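Local coordinates for protein mitochondrial enolase superfamily member 1 (Homo sapiens, PDB 4A35) that dehydrates L-fuconate to 2-keto-3-deoxy-L-fuconate in L-fucose catabolism, using a magnesium ion to stabilise the enediolate intermediate, at residues L138-D143 with I174-R179. Sequence-based numbering, arbitrary orientation.
Sequences LLVDMD and IGKKER
Lys-176 reaches from the first turn of helix 176-186 to the last turn of helix 135-141, where its NZ donates a hydrogen bond of 2.7 Å to Val-140 O. The ammonium lies near the direction of the carbonyl (C=O...NZ angle 153°), though tilted from its plane; the contact illustrates how a lysine can take up such a carbonyl. The aliphatic part of Lys-176, bent at chi3 (-53°), packs too, with CE 3.8 Å from Val-140 CG1. Gln-173 OE1 also accepts from NZ, and a water that donates to Asp-141 OD1 (2.8 Å) weakly accepts from Lys-176 NZ. With OD1 5.2 Å from NZ, the carboxylate of Asp-141, engaged in salt bridges with Lys-133 and Lys-137, probably adds an attraction at longer range. Shortening Lys-176 to an alanine would probably leave Val-140 O without this donor and take the CE contact away from CG1. One turn along the same helix, both terminal nitrogens of Arg-179 hold Ile-174 O, NH1 at 2.8 Å on an in-plane lone pair and NH2 from above the carbonyl plane, while one guanidinium face lies against Gly-175 O and Lys-176 CA. This is structural packing, away from the active site, between two helices of a mandelate racemase/muconate lactonizing family enzyme. Helix 362-377 joins the two sides: Phe-372, Ile-375 and Ser-376 touch Val-140, while Ile-375 O accepts from Arg-179. Helices 110-131 and 335-348 pack against Leu-139.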
ATOM      1  N   LEU A 138     -19.553  18.313 -15.097  1.00 21.36           N
ATOM      2  CA  LEU A 138     -18.560  18.028 -16.137  1.00 20.33           C
ATOM      3  C   LEU A 138     -18.643  16.550 -16.502  1.00 22.01           C
ATOM      4  O   LEU A 138     -18.636  16.199 -17.695  1.00 20.46           O
ATOM      5  CB  LEU A 138     -17.136  18.380 -15.611  1.00 19.12           C
ATOM      6  CG  LEU A 138     -15.950  18.010 -16.532  1.00 21.24           C
ATOM      7  CD1 LEU A 138     -15.939  18.961 -17.754  1.00 22.70           C
ATOM      8  CD2 LEU A 138     -14.594  18.074 -15.741  1.00 21.05           C
ATOM      9  N   LEU A 139     -18.719  15.678 -15.461  1.00 18.93           N
ATOM     10  CA  LEU A 139     -18.807  14.231 -15.665  1.00 18.38           C
ATOM     11  C   LEU A 139     -20.119  13.844 -16.338  1.00 22.67           C
ATOM     12  O   LEU A 139     -20.107  13.081 -17.325  1.00 21.96           O
ATOM     13  CB  LEU A 139     -18.651  13.507 -14.317  1.00 17.02           C
ATOM     14  CG  LEU A 139     -17.237  13.584 -13.720  1.00 20.71           C
ATOM     15  CD1 LEU A 139     -17.228  13.029 -12.300  1.00 18.73           C
ATOM     16  CD2 LEU A 139     -16.220  12.858 -14.639  1.00 20.71           C
ATOM     17  N   VAL A 140     -21.245  14.331 -15.789  1.00 20.79           N
ATOM     18  CA  VAL A 140     -22.607  14.081 -16.368  1.00 21.01           C
ATOM     19  C   VAL A 140     -22.670  14.449 -17.881  1.00 26.07           C
ATOM     20  O   VAL A 140     -23.232  13.683 -18.669  1.00 25.41           O
ATOM     21  CB  VAL A 140     -23.705  14.812 -15.553  1.00 24.15           C
ATOM     22  CG1 VAL A 140     -25.035  14.964 -16.331  1.00 24.34           C
ATOM     23  CG2 VAL A 140     -23.933  14.113 -14.203  1.00 22.76           C
ATOM     24  N   ASP A 141     -22.083  15.594 -18.276  1.00 22.97           N
ATOM     25  CA  ASP A 141     -22.136  16.085 -19.649  1.00 23.89           C
ATOM     26  C   ASP A 141     -21.124  15.448 -20.583  1.00 25.60           C
ATOM     27  O   ASP A 141     -21.244  15.621 -21.789  1.00 26.58           O
ATOM     28  CB  ASP A 141     -21.965  17.612 -19.660  1.00 25.29           C
ATOM     29  CG  ASP A 141     -23.186  18.386 -19.152  1.00 27.86           C
ATOM     30  OD1 ASP A 141     -24.269  17.737 -18.906  1.00 24.42           O
ATOM     31  OD2 ASP A 141     -23.092  19.629 -19.050  1.00 30.16           O
ATOM     32  N   MET A 142     -20.164  14.665 -20.041  1.00 21.73           N
ATOM     33  CA  MET A 142     -19.080  14.073 -20.806  1.00 21.43           C
ATOM     34  C   MET A 142     -19.582  12.979 -21.716  1.00 27.14           C
ATOM     35  O   MET A 142     -20.407  12.150 -21.323  1.00 28.16           O
ATOM     36  CB  MET A 142     -18.034  13.488 -19.839  1.00 22.33           C
ATOM     37  CG  MET A 142     -16.670  13.623 -20.334  1.00 25.98           C
ATOM     38  SD  MET A 142     -15.466  13.019 -19.136  1.00 27.27           S
ATOM     39  CE  MET A 142     -15.202  14.556 -18.141  1.00 25.06           C
ATOM     40  N   ASP A 143     -19.090  12.979 -22.939  1.00 26.73           N
ATOM     41  CA  ASP A 143     -19.390  11.933 -23.898  1.00 26.96           C
ATOM     42  C   ASP A 143     -18.889  10.574 -23.297  1.00 29.45           C
ATOM     43  O   ASP A 143     -17.739  10.555 -22.807  1.00 27.92           O
ATOM     44  CB  ASP A 143     -18.631  12.289 -25.194  1.00 30.50           C
ATOM     45  CG  ASP A 143     -18.813  11.311 -26.320  1.00 48.64           C
ATOM     46  OD1 ASP A 143     -18.165  10.253 -26.288  1.00 50.53           O
ATOM     47  OD2 ASP A 143     -19.534  11.644 -27.278  1.00 60.78           O
ATOM     48  N   ILE A 174     -30.242   7.097 -20.224  1.00 23.45           N
ATOM     49  CA  ILE A 174     -31.726   6.975 -20.125  1.00 22.26           C
ATOM     50  C   ILE A 174     -32.211   7.580 -18.796  1.00 25.64           C
ATOM     51  O   ILE A 174     -31.753   7.154 -17.743  1.00 25.10           O
ATOM     52  CB  ILE A 174     -32.194   5.505 -20.305  1.00 23.45           C
ATOM     53  CG1 ILE A 174     -31.569   4.910 -21.623  1.00 23.04           C
ATOM     54  CG2 ILE A 174     -33.778   5.442 -20.320  1.00 27.22           C
ATOM     55  CD1 ILE A 174     -31.872   3.398 -21.863  1.00 30.66           C
ATOM     56  N   GLY A 175     -33.051   8.612 -18.888  1.00 23.86           N
ATOM     57  CA  GLY A 175     -33.563   9.312 -17.708  1.00 24.30           C
ATOM     58  C   GLY A 175     -32.552  10.195 -16.993  1.00 24.45           C
ATOM     59  O   GLY A 175     -32.834  10.630 -15.872  1.00 23.84           O
ATOM     60  N   LYS A 176     -31.412  10.548 -17.651  1.00 21.62           N
ATOM     61  CA  LYS A 176     -30.385  11.371 -16.992  1.00 21.93           C
ATOM     62  C   LYS A 176     -30.919  12.787 -16.702  1.00 23.31           C
ATOM     63  O   LYS A 176     -30.563  13.326 -15.688  1.00 21.99           O
ATOM     64  CB  LYS A 176     -29.065  11.442 -17.795  1.00 24.79           C
ATOM     65  CG  LYS A 176     -29.156  12.252 -19.102  1.00 31.05           C
ATOM     66  CD  LYS A 176     -27.824  12.305 -19.868  1.00 33.98           C
ATOM     67  CE  LYS A 176     -26.621  12.779 -19.075  1.00 22.96           C
ATOM     68  NZ  LYS A 176     -25.378  12.709 -19.920  1.00 25.23           N
ATOM     69  N   LYS A 177     -31.783  13.368 -17.561  1.00 22.82           N
ATOM     70  CA  LYS A 177     -32.310  14.731 -17.295  1.00 23.11           C
ATOM     71  C   LYS A 177     -33.194  14.720 -16.034  1.00 25.44           C
ATOM     72  O   LYS A 177     -33.046  15.601 -15.183  1.00 24.68           O
ATOM     73  CB  LYS A 177     -33.081  15.284 -18.517  1.00 25.79           C
ATOM     74  CG  LYS A 177     -32.144  15.551 -19.719  1.00 32.90           C
ATOM     75  CD  LYS A 177     -32.801  16.344 -20.880  1.00 41.76           C
ATOM     76  CE  LYS A 177     -34.040  15.703 -21.499  1.00 62.79           C
ATOM     77  NZ  LYS A 177     -33.803  14.306 -21.963  1.00 73.24           N
ATOM     78  N   GLU A 178     -34.072  13.697 -15.907  1.00 22.80           N
ATOM     79  CA  GLU A 178     -34.996  13.484 -14.774  1.00 21.74           C
ATOM     80  C   GLU A 178     -34.182  13.300 -13.468  1.00 25.23           C
ATOM     81  O   GLU A 178     -34.502  13.941 -12.456  1.00 24.47           O
ATOM     82  CB  GLU A 178     -35.940  12.292 -15.031  1.00 21.76           C
ATOM     83  CG  GLU A 178     -36.959  12.557 -16.159  1.00 24.43           C
ATOM     84  CD  GLU A 178     -36.454  12.340 -17.586  1.00 33.47           C
ATOM     85  OE1 GLU A 178     -35.253  12.032 -17.771  1.00 28.91           O
ATOM     86  OE2 GLU A 178     -37.249  12.543 -18.528  1.00 36.47           O
ATOM     87  N   ARG A 179     -33.097  12.501 -13.512  1.00 21.85           N
ATOM     88  CA  ARG A 179     -32.245  12.293 -12.331  1.00 21.19           C
ATOM     89  C   ARG A 179     -31.472  13.568 -11.943  1.00 22.76           C
ATOM     90  O   ARG A 179     -31.383  13.883 -10.741  1.00 21.43           O
ATOM     91  CB  ARG A 179     -31.325  11.098 -12.515  1.00 19.95           C
ATOM     92  CG  ARG A 179     -32.168   9.807 -12.477  1.00 21.36           C
ATOM     93  CD  ARG A 179     -31.294   8.569 -12.357  1.00 20.49           C
ATOM     94  NE  ARG A 179     -30.383   8.388 -13.505  1.00 19.59           N
ATOM     95  CZ  ARG A 179     -30.742   7.909 -14.702  1.00 22.32           C
ATOM     96  NH1 ARG A 179     -32.005   7.553 -14.938  1.00 20.52           N
ATOM     97  NH2 ARG A 179     -29.839   7.771 -15.665  1.00 21.01           N
TER
HETATM   98  O   HOH W   1     -25.847  16.020 -20.408  1.00 30.99           O